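Local coordinates for acetone carboxylase alpha subunit (Xanthobacter autotrophicus Py2, PDB 5M45), which forms the alpha subunit of acetone carboxylase, a large metal-containing protein of the hydantoinase B/oxoprolinase family, at residues Ser338-Phe352 with Thr386-Ser400. Sequence-based numbering, arbitrary orientation.
Sequences SRWGWHTYNAHQVSF and TWMNPDDRRVAFSYS
Ser338 and Trp387 open the pairing of two largely irregular segments of one chain within the hydantoinase B/oxoprolinase family region: a single beta bridge joins Arg339 to Thr386, and Trp387 N donates to Ser338 O at 3.0 Å. The loop 338-348, which leads into helix 349-361, illustrates how segments without regular structure are tied together through scattered backbone groups. Trp387 belongs to a type I turn, Thr386 to Asn389, and its O accepts a hydrogen bond from Ala347 N. Farther along, Tyr399 N donates to Thr344 O over 2.8 Å, just before helix 401-422.

Between these ties, with CG anti to the carbonyl carbon (chi1 -54°), the Asn346 amide sits between Gly341 and Ala396. Its OD1 accepts from Gly341 N, and ND2 gives one N-H to each carbonyl, Gly341 O within its own loop and Ala396 O across the contact at 3.0 Å; the latter bond lies in the carbonyl plane, on a lone pair, with an N-H...O angle of 158°.

Val395 CG1 and Asp392 CB approach the Trp340 ring from one side, near its rim, CG1 3.5 Å from CE3, while NE1 donates a weak hydrogen bond to Asp391 OD1, near the ring plane (3.0 Å). Arg394 grips the Asp392 carboxylate side-on through NE and NH2, which fixes the guanidinium so that the edge of Trp342 points at its face, CH2 lying 3.8 Å from CZ. Ile450 of the second subunit packs against both Asp392 and Arg394. At the other end Phe352 and Trp387 form an offset edge-to-face pair, planes 83° apart, the Phe352 edge toward the Trp387 face. Met388 CB lies over one Phe352 face in a CH-pi contact, and bends at chi2 and chi3 bring CE 3.9 Å from Phe352 CZ and over a Trp387 face. Buried beside Ala347, Ser400 OG donates to Asn346 O at 2.7 Å and accepts from a water that also bonds Ser351 OG.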
ATOM      1  N   SER A 338     -27.558   8.289   4.893  1.00 11.82           N
ATOM      2  CA  SER A 338     -27.063   7.065   5.557  1.00 11.72           C
ATOM      3  C   SER A 338     -25.558   7.140   5.898  1.00 11.75           C
ATOM      4  O   SER A 338     -24.871   8.078   5.524  1.00 11.46           O
ATOM      5  CB  SER A 338     -27.421   5.815   4.711  1.00 11.65           C
ATOM      6  OG  SER A 338     -26.887   5.876   3.396  1.00 11.39           O
ATOM      7  N   ARG A 339     -25.063   6.138   6.624  1.00 11.98           N
ATOM      8  CA  ARG A 339     -23.695   6.073   7.152  1.00 12.03           C
ATOM      9  C   ARG A 339     -22.729   5.483   6.134  1.00 11.85           C
ATOM     10  O   ARG A 339     -23.135   4.737   5.236  1.00 11.59           O
ATOM     11  CB  ARG A 339     -23.671   5.200   8.428  1.00 12.54           C
ATOM     12  CG  ARG A 339     -22.389   5.226   9.240  1.00 13.04           C
ATOM     13  CD  ARG A 339     -22.446   4.485  10.566  1.00 13.58           C
ATOM     14  NE  ARG A 339     -22.611   3.042  10.453  1.00 13.95           N
ATOM     15  CZ  ARG A 339     -23.735   2.357  10.759  1.00 14.42           C
ATOM     16  NH1 ARG A 339     -24.835   2.979  11.244  1.00 14.63           N
ATOM     17  NH2 ARG A 339     -23.746   1.020  10.632  1.00 14.49           N
ATOM     18  N   TRP A 340     -21.437   5.826   6.272  1.00 11.54           N
ATOM     19  CA  TRP A 340     -20.372   5.062   5.586  1.00 11.40           C
ATOM     20  C   TRP A 340     -20.512   3.558   5.866  1.00 11.49           C
ATOM     21  O   TRP A 340     -21.190   3.156   6.822  1.00 11.53           O
ATOM     22  CB  TRP A 340     -18.978   5.585   5.986  1.00 11.12           C
ATOM     23  CG  TRP A 340     -18.658   5.445   7.459  1.00 11.14           C
ATOM     24  CD1 TRP A 340     -18.870   6.381   8.427  1.00 11.14           C
ATOM     25  CD2 TRP A 340     -18.037   4.337   8.102  1.00 11.07           C
ATOM     26  NE1 TRP A 340     -18.449   5.908   9.644  1.00 11.39           N
ATOM     27  CE2 TRP A 340     -17.933   4.654   9.480  1.00 11.24           C
ATOM     28  CE3 TRP A 340     -17.578   3.103   7.664  1.00 11.04           C
ATOM     29  CZ2 TRP A 340     -17.350   3.793  10.419  1.00 11.33           C
ATOM     30  CZ3 TRP A 340     -17.009   2.231   8.622  1.00 11.25           C
ATOM     31  CH2 TRP A 340     -16.888   2.594   9.969  1.00 11.30           C
ATOM     32  N   GLY A 341     -19.898   2.729   5.039  1.00 11.63           N
ATOM     33  CA  GLY A 341     -19.963   1.271   5.264  1.00 11.86           C
ATOM     34  C   GLY A 341     -18.707   0.477   4.867  1.00 11.90           C
ATOM     35  O   GLY A 341     -17.697   1.061   4.383  1.00 11.74           O
ATOM     36  N   TRP A 342     -18.811  -0.851   5.030  1.00 11.91           N
ATOM     37  CA  TRP A 342     -17.707  -1.769   4.778  1.00 11.93           C
ATOM     38  C   TRP A 342     -17.798  -2.284   3.324  1.00 11.67           C
ATOM     39  O   TRP A 342     -18.311  -3.360   3.037  1.00 11.57           O
ATOM     40  CB  TRP A 342     -17.672  -2.914   5.795  1.00 12.27           C
ATOM     41  CG  TRP A 342     -17.632  -2.470   7.233  1.00 12.60           C
ATOM     42  CD1 TRP A 342     -18.659  -2.572   8.144  1.00 12.74           C
ATOM     43  CD2 TRP A 342     -16.548  -1.850   7.931  1.00 12.74           C
ATOM     44  NE1 TRP A 342     -18.276  -2.062   9.358  1.00 12.90           N
ATOM     45  CE2 TRP A 342     -16.983  -1.602   9.253  1.00 12.88           C
ATOM     46  CE3 TRP A 342     -15.259  -1.457   7.568  1.00 12.80           C
ATOM     47  CZ2 TRP A 342     -16.160  -1.016  10.221  1.00 13.08           C
ATOM     48  CZ3 TRP A 342     -14.445  -0.885   8.525  1.00 13.09           C
ATOM     49  CH2 TRP A 342     -14.904  -0.662   9.847  1.00 13.14           C
ATOM     50  N   HIS A 343     -17.319  -1.419   2.430  1.00 11.49           N
ATOM     51  CA  HIS A 343     -17.401  -1.569   0.972  1.00 11.35           C
ATOM     52  C   HIS A 343     -16.504  -0.477   0.362  1.00 11.25           C
ATOM     53  O   HIS A 343     -15.863   0.266   1.106  1.00 10.89           O
ATOM     54  CB  HIS A 343     -18.863  -1.486   0.512  1.00 11.25           C
ATOM     55  CG  HIS A 343     -19.607  -0.297   1.034  1.00 11.10           C
ATOM     56  ND1 HIS A 343     -19.244   0.998   0.746  1.00 11.08           N
ATOM     57  CD2 HIS A 343     -20.701  -0.199   1.831  1.00 11.21           C
ATOM     58  CE1 HIS A 343     -20.068   1.848   1.341  1.00 11.08           C
ATOM     59  NE2 HIS A 343     -20.953   1.143   2.021  1.00 11.12           N
ATOM     60  N   THR A 344     -16.494  -0.368  -0.971  1.00 11.22           N
ATOM     61  CA  THR A 344     -15.632   0.602  -1.694  1.00 11.23           C
ATOM     62  C   THR A 344     -16.370   1.829  -2.265  1.00 11.18           C
ATOM     63  O   THR A 344     -15.847   2.508  -3.159  1.00 11.40           O
ATOM     64  CB  THR A 344     -14.838  -0.123  -2.812  1.00 11.23           C
ATOM     65  OG1 THR A 344     -15.720  -0.747  -3.747  1.00 11.23           O
ATOM     66  CG2 THR A 344     -13.933  -1.192  -2.197  1.00 11.31           C
ATOM     67  N   TYR A 345     -17.516   2.182  -1.674  1.00 11.22           N
ATOM     68  CA  TYR A 345     -18.465   3.204  -2.213  1.00 11.03           C
ATOM     69  C   TYR A 345     -18.531   4.488  -1.364  1.00 11.06           C
ATOM     70  O   TYR A 345     -19.346   5.401  -1.676  1.00 11.10           O
ATOM     71  CB  TYR A 345     -19.901   2.589  -2.456  1.00 11.08           C
ATOM     72  CG  TYR A 345     -19.802   1.156  -3.000  1.00 11.10           C
ATOM     73  CD1 TYR A 345     -19.031   0.883  -4.133  1.00 11.01           C
ATOM     74  CD2 TYR A 345     -20.483   0.090  -2.393  1.00 11.23           C
ATOM     75  CE1 TYR A 345     -18.864  -0.399  -4.600  1.00 11.12           C
ATOM     76  CE2 TYR A 345     -20.323  -1.221  -2.866  1.00 11.35           C
ATOM     77  CZ  TYR A 345     -19.520  -1.466  -3.962  1.00 11.25           C
ATOM     78  OH  TYR A 345     -19.307  -2.754  -4.409  1.00 11.54           O
ATOM     79  N   ASN A 346     -17.696   4.604  -0.330  1.00 10.94           N
ATOM     80  CA  ASN A 346     -17.651   5.783   0.510  1.00 10.95           C
ATOM     81  C   ASN A 346     -17.027   6.997  -0.198  1.00 10.98           C
ATOM     82  O   ASN A 346     -16.306   6.834  -1.213  1.00 10.81           O
ATOM     83  CB  ASN A 346     -16.860   5.471   1.796  1.00 11.01           C
ATOM     84  CG  ASN A 346     -17.413   4.254   2.521  1.00 11.10           C
ATOM     85  OD1 ASN A 346     -18.493   4.316   3.096  1.00 11.15           O
ATOM     86  ND2 ASN A 346     -16.707   3.122   2.443  1.00 11.08           N
ATOM     87  N   ALA A 347     -17.280   8.202   0.318  1.00 10.95           N
ATOM     88  CA  ALA A 347     -16.742   9.406  -0.296  1.00 11.16           C
ATOM     89  C   ALA A 347     -16.175  10.422   0.719  1.00 11.43           C
ATOM     90  O   ALA A 347     -15.663  10.018   1.813  1.00 11.72           O
ATOM     91  CB  ALA A 347     -17.816  10.015  -1.250  1.00 11.05           C
ATOM     92  N   HIS A 348     -16.155  11.699   0.353  1.00 11.61           N
ATOM     93  CA  HIS A 348     -15.523  12.755   1.137  1.00 11.85           C
ATOM     94  C   HIS A 348     -16.240  14.051   0.791  1.00 11.92           C
ATOM     95  O   HIS A 348     -16.821  14.156  -0.309  1.00 11.84           O
ATOM     96  CB  HIS A 348     -14.037  12.827   0.777  1.00 11.93           C
ATOM     97  CG  HIS A 348     -13.208  13.731   1.642  1.00 12.07           C
ATOM     98  ND1 HIS A 348     -13.169  15.091   1.460  1.00 12.18           N
ATOM     99  CD2 HIS A 348     -12.303  13.462   2.615  1.00 12.26           C
ATOM    100  CE1 HIS A 348     -12.321  15.636   2.324  1.00 12.39           C
ATOM    101  NE2 HIS A 348     -11.772  14.665   3.029  1.00 12.38           N
ATOM    102  N   GLN A 349     -16.231  15.015   1.711  1.00 11.94           N
ATOM    103  CA  GLN A 349     -16.910  16.294   1.477  1.00 12.26           C
ATOM    104  C   GLN A 349     -16.439  16.996   0.182  1.00 12.25           C
ATOM    105  O   GLN A 349     -17.241  17.574  -0.537  1.00 12.67           O
ATOM    106  CB  GLN A 349     -16.846  17.207   2.734  1.00 12.50           C
ATOM    107  CG  GLN A 349     -15.468  17.799   3.045  1.00 12.78           C
ATOM    108  CD  GLN A 349     -15.544  18.758   4.240  1.00 13.31           C
ATOM    109  OE1 GLN A 349     -15.516  19.963   4.082  1.00 13.26           O
ATOM    110  NE2 GLN A 349     -15.662  18.210   5.426  1.00 13.63           N
ATOM    111  N   VAL A 350     -15.153  16.946  -0.114  1.00 12.25           N
ATOM    112  CA  VAL A 350     -14.582  17.540  -1.324  1.00 12.22           C
ATOM    113  C   VAL A 350     -15.080  16.864  -2.611  1.00 11.98           C
ATOM    114  O   VAL A 350     -15.522  17.565  -3.535  1.00 11.91           O
ATOM    115  CB  VAL A 350     -13.024  17.521  -1.297  1.00 12.45           C
ATOM    116  CG1 VAL A 350     -12.457  17.959  -2.635  1.00 12.56           C
ATOM    117  CG2 VAL A 350     -12.464  18.405  -0.167  1.00 12.64           C
ATOM    118  N   SER A 351     -14.977  15.534  -2.715  1.00 11.55           N
ATOM    119  CA  SER A 351     -15.446  14.859  -3.925  1.00 11.32           C
ATOM    120  C   SER A 351     -16.977  15.004  -4.108  1.00 11.28           C
ATOM    121  O   SER A 351     -17.445  15.188  -5.227  1.00 10.68           O
ATOM    122  CB  SER A 351     -15.026  13.382  -3.933  1.00 11.22           C
ATOM    123  OG  SER A 351     -15.542  12.666  -2.800  1.00 11.21           O
ATOM    124  N   PHE A 352     -17.735  14.916  -3.004  1.00 11.31           N
ATOM    125  CA  PHE A 352     -19.168  15.085  -3.086  1.00 11.51           C
ATOM    126  C   PHE A 352     -19.590  16.474  -3.603  1.00 11.65           C
ATOM    127  O   PHE A 352     -20.385  16.568  -4.544  1.00 11.75           O
ATOM    128  CB  PHE A 352     -19.846  14.802  -1.734  1.00 11.68           C
ATOM    129  CG  PHE A 352     -21.359  14.813  -1.799  1.00 11.77           C
ATOM    130  CD1 PHE A 352     -22.040  13.697  -2.246  1.00 11.85           C
ATOM    131  CD2 PHE A 352     -22.065  15.923  -1.446  1.00 11.92           C
ATOM    132  CE1 PHE A 352     -23.444  13.705  -2.337  1.00 11.87           C
ATOM    133  CE2 PHE A 352     -23.480  15.927  -1.489  1.00 12.19           C
ATOM    134  CZ  PHE A 352     -24.159  14.827  -1.959  1.00 12.04           C
ATOM    135  N   THR A 386     -21.956  10.693   7.899  1.00 11.95           N
ATOM    136  CA  THR A 386     -22.651  10.182   6.723  1.00 11.87           C
ATOM    137  C   THR A 386     -21.645   9.639   5.702  1.00 11.80           C
ATOM    138  O   THR A 386     -20.431   9.895   5.787  1.00 11.84           O
ATOM    139  CB  THR A 386     -23.546  11.264   6.062  1.00 11.78           C
ATOM    140  OG1 THR A 386     -22.722  12.376   5.682  1.00 11.99           O
ATOM    141  CG2 THR A 386     -24.668  11.764   7.026  1.00 12.02           C
ATOM    142  N   TRP A 387     -22.140   8.904   4.711  1.00 11.59           N
ATOM    143  CA  TRP A 387     -21.254   8.341   3.671  1.00 11.48           C
ATOM    144  C   TRP A 387     -20.529   9.410   2.839  1.00 11.60           C
ATOM    145  O   TRP A 387     -19.415   9.145   2.355  1.00 11.53           O
ATOM    146  CB  TRP A 387     -22.004   7.341   2.755  1.00 11.33           C
ATOM    147  CG  TRP A 387     -23.082   7.984   1.865  1.00 11.31           C
ATOM    148  CD1 TRP A 387     -24.441   8.044   2.105  1.00 11.34           C
ATOM    149  CD2 TRP A 387     -22.859   8.627   0.621  1.00 11.16           C
ATOM    150  NE1 TRP A 387     -25.065   8.694   1.053  1.00 11.33           N
ATOM    151  CE2 TRP A 387     -24.114   9.057   0.134  1.00 11.26           C
ATOM    152  CE3 TRP A 387     -21.712   8.865  -0.161  1.00 11.12           C
ATOM    153  CZ2 TRP A 387     -24.248   9.715  -1.106  1.00 11.25           C
ATOM    154  CZ3 TRP A 387     -21.849   9.534  -1.363  1.00 11.04           C
ATOM    155  CH2 TRP A 387     -23.101   9.944  -1.835  1.00 11.15           C
ATOM    156  N   MET A 388     -21.160  10.581   2.650  1.00 11.73           N
ATOM    157  CA  MET A 388     -20.558  11.722   1.944  1.00 11.91           C
ATOM    158  C   MET A 388     -19.602  12.605   2.795  1.00 12.12           C
ATOM    159  O   MET A 388     -18.923  13.457   2.250  1.00 11.97           O
ATOM    160  CB  MET A 388     -21.610  12.602   1.226  1.00 11.98           C
ATOM    161  CG  MET A 388     -22.570  13.380   2.125  1.00 12.21           C
ATOM    162  SD  MET A 388     -24.071  12.505   2.599  1.00 12.77           S
ATOM    163  CE  MET A 388     -24.983  12.557   1.046  1.00 12.50           C
ATOM    164  N   ASN A 389     -19.546  12.395   4.113  1.00 12.21           N
ATOM    165  CA  ASN A 389     -18.594  13.123   5.004  1.00 12.29           C
ATOM    166  C   ASN A 389     -18.221  12.191   6.174  1.00 12.40           C
ATOM    167  O   ASN A 389     -18.591  12.436   7.319  1.00 12.30           O
ATOM    168  CB  ASN A 389     -19.207  14.448   5.457  1.00 12.35           C
ATOM    169  CG  ASN A 389     -18.253  15.342   6.231  1.00 12.51           C
ATOM    170  OD1 ASN A 389     -16.989  15.169   6.227  1.00 12.53           O
ATOM    171  ND2 ASN A 389     -18.833  16.303   6.941  1.00 12.57           N
ATOM    172  N   PRO A 390     -17.494  11.099   5.870  1.00 12.37           N
ATOM    173  CA  PRO A 390     -17.258  10.084   6.902  1.00 12.68           C
ATOM    174  C   PRO A 390     -16.353  10.543   8.010  1.00 13.07           C
ATOM    175  O   PRO A 390     -15.529  11.435   7.813  1.00 13.37           O
ATOM    176  CB  PRO A 390     -16.613   8.912   6.142  1.00 12.40           C
ATOM    177  CG  PRO A 390     -16.844   9.187   4.694  1.00 12.21           C
ATOM    178  CD  PRO A 390     -16.954  10.670   4.544  1.00 12.33           C
ATOM    179  N   ASP A 391     -16.470   9.882   9.149  1.00 13.71           N
ATOM    180  CA  ASP A 391     -15.700  10.196  10.367  1.00 14.18           C
ATOM    181  C   ASP A 391     -14.803   9.038  10.815  1.00 13.98           C
ATOM    182  O   ASP A 391     -14.506   8.898  12.025  1.00 14.06           O
ATOM    183  CB  ASP A 391     -16.689  10.615  11.484  1.00 14.79           C
ATOM    184  CG  ASP A 391     -17.685   9.474  11.860  1.00 15.31           C
ATOM    185  OD1 ASP A 391     -17.802   8.457  11.173  1.00 15.24           O
ATOM    186  OD2 ASP A 391     -18.347   9.581  12.914  1.00 16.49           O
ATOM    187  N   ASP A 392     -14.369   8.196   9.863  1.00 13.74           N
ATOM    188  CA  ASP A 392     -13.490   7.061  10.183  1.00 13.63           C
ATOM    189  C   ASP A 392     -12.403   6.885   9.133  1.00 13.47           C
ATOM    190  O   ASP A 392     -12.693   6.755   7.951  1.00 13.61           O
ATOM    191  CB  ASP A 392     -14.269   5.747  10.357  1.00 13.77           C
ATOM    192  CG  ASP A 392     -13.426   4.654  10.993  1.00 13.91           C
ATOM    193  OD1 ASP A 392     -12.582   4.021  10.307  1.00 13.76           O
ATOM    194  OD2 ASP A 392     -13.546   4.446  12.228  1.00 14.43           O
ATOM    195  N   ARG A 393     -11.160   6.830   9.596  1.00 13.28           N
ATOM    196  CA  ARG A 393      -9.989   6.802   8.732  1.00 13.10           C
ATOM    197  C   ARG A 393      -9.752   5.464   8.048  1.00 13.08           C
ATOM    198  O   ARG A 393      -8.806   5.367   7.297  1.00 12.82           O
ATOM    199  CB  ARG A 393      -8.724   7.227   9.508  1.00 13.08           C
ATOM    200  CG  ARG A 393      -8.254   6.281  10.599  1.00 13.12           C
ATOM    201  CD  ARG A 393      -7.059   6.893  11.335  1.00 13.37           C
ATOM    202  NE  ARG A 393      -6.525   6.040  12.394  1.00 13.32           N
ATOM    203  CZ  ARG A 393      -5.661   5.037  12.227  1.00 13.49           C
ATOM    204  NH1 ARG A 393      -5.255   4.347  13.275  1.00 13.69           N
ATOM    205  NH2 ARG A 393      -5.202   4.687  11.036  1.00 13.31           N
ATOM    206  N   ARG A 394     -10.600   4.451   8.300  1.00 13.26           N
ATOM    207  CA  ARG A 394     -10.466   3.128   7.655  1.00 13.43           C
ATOM    208  C   ARG A 394     -11.278   2.919   6.385  1.00 13.02           C
ATOM    209  O   ARG A 394     -11.147   1.860   5.785  1.00 13.09           O
ATOM    210  CB  ARG A 394     -10.820   1.990   8.636  1.00 14.05           C
ATOM    211  CG  ARG A 394      -9.863   1.901   9.823  1.00 14.76           C
ATOM    212  CD  ARG A 394     -10.384   0.980  10.917  1.00 15.41           C
ATOM    213  NE  ARG A 394     -11.601   1.516  11.464  1.00 16.04           N
ATOM    214  CZ  ARG A 394     -12.420   0.879  12.289  1.00 16.60           C
ATOM    215  NH1 ARG A 394     -12.166  -0.368  12.691  1.00 17.46           N
ATOM    216  NH2 ARG A 394     -13.520   1.482  12.692  1.00 16.65           N
ATOM    217  N   VAL A 395     -12.114   3.884   5.987  1.00 12.58           N
ATOM    218  CA  VAL A 395     -13.060   3.649   4.898  1.00 12.33           C
ATOM    219  C   VAL A 395     -12.318   3.424   3.554  1.00 12.13           C
ATOM    220  O   VAL A 395     -11.222   4.008   3.326  1.00 11.73           O
ATOM    221  CB  VAL A 395     -14.144   4.744   4.759  1.00 12.27           C
ATOM    222  CG1 VAL A 395     -14.996   4.801   6.033  1.00 12.30           C
ATOM    223  CG2 VAL A 395     -13.555   6.108   4.438  1.00 12.26           C
ATOM    224  N   ALA A 396     -12.931   2.599   2.698  1.00 11.96           N
ATOM    225  CA  ALA A 396     -12.451   2.386   1.324  1.00 11.99           C
ATOM    226  C   ALA A 396     -13.253   3.217   0.290  1.00 12.01           C
ATOM    227  O   ALA A 396     -14.440   3.549   0.510  1.00 12.09           O
ATOM    228  CB  ALA A 396     -12.525   0.910   0.984  1.00 12.04           C
ATOM    229  N   PHE A 397     -12.591   3.522  -0.821  1.00 12.07           N
ATOM    230  CA  PHE A 397     -13.047   4.483  -1.832  1.00 11.96           C
ATOM    231  C   PHE A 397     -12.974   4.018  -3.312  1.00 11.78           C
ATOM    232  O   PHE A 397     -13.368   4.800  -4.187  1.00 11.67           O
ATOM    233  CB  PHE A 397     -12.161   5.745  -1.772  1.00 12.18           C
ATOM    234  CG  PHE A 397     -12.102   6.449  -0.440  1.00 12.40           C
ATOM    235  CD1 PHE A 397     -12.993   7.460  -0.145  1.00 12.40           C
ATOM    236  CD2 PHE A 397     -11.084   6.159   0.472  1.00 12.60           C
ATOM    237  CE1 PHE A 397     -12.889   8.164   1.076  1.00 12.71           C
ATOM    238  CE2 PHE A 397     -10.952   6.875   1.663  1.00 12.74           C
ATOM    239  CZ  PHE A 397     -11.860   7.882   1.969  1.00 12.68           C
ATOM    240  N   SER A 398     -12.459   2.830  -3.619  1.00 11.82           N
ATOM    241  CA  SER A 398     -12.130   2.508  -5.046  1.00 11.81           C
ATOM    242  C   SER A 398     -13.271   2.770  -6.032  1.00 11.49           C
ATOM    243  O   SER A 398     -13.001   3.093  -7.188  1.00 11.61           O
ATOM    244  CB  SER A 398     -11.655   1.051  -5.237  1.00 12.12           C
ATOM    245  OG  SER A 398     -10.303   0.878  -4.800  1.00 12.74           O
ATOM    246  N   TYR A 399     -14.524   2.563  -5.616  1.00 11.42           N
ATOM    247  CA  TYR A 399     -15.684   2.830  -6.466  1.00 11.42           C
ATOM    248  C   TYR A 399     -16.692   3.805  -5.806  1.00 11.65           C
ATOM    249  O   TYR A 399     -17.907   3.564  -5.750  1.00 11.62           O
ATOM    250  CB  TYR A 399     -16.343   1.549  -7.005  1.00 11.42           C
ATOM    251  CG  TYR A 399     -17.377   1.883  -8.075  1.00 11.10           C
ATOM    252  CD1 TYR A 399     -17.106   2.787  -9.076  1.00 10.97           C
ATOM    253  CD2 TYR A 399     -18.642   1.311  -8.042  1.00 11.09           C
ATOM    254  CE1 TYR A 399     -18.067   3.122 -10.041  1.00 11.11           C
ATOM    255  CE2 TYR A 399     -19.624   1.641  -8.993  1.00 11.02           C
ATOM    256  CZ  TYR A 399     -19.342   2.554  -9.969  1.00 10.99           C
ATOM    257  OH  TYR A 399     -20.300   2.913 -10.905  1.00 11.13           O
ATOM    258  N   SER A 400     -16.113   4.910  -5.326  1.00 11.68           N
ATOM    259  CA  SER A 400     -16.825   6.065  -4.766  1.00 12.05           C
ATOM    260  C   SER A 400     -18.065   6.455  -5.592  1.00 11.68           C
ATOM    261  O   SER A 400     -19.126   6.826  -5.057  1.00 11.52           O
ATOM    262  CB  SER A 400     -15.867   7.270  -4.782  1.00 12.44           C
ATOM    263  OG  SER A 400     -16.218   8.037  -3.679  1.00 13.97           O
TER
HETATM  264  O   HOH W   1     -14.942   0.952   4.249  1.00 10.55           O
HETATM  265  O   HOH W   2     -15.088  14.585   4.472  1.00 13.49           O
HETATM  266  O   HOH W   3     -14.278  10.098  -2.564  1.00 11.71           O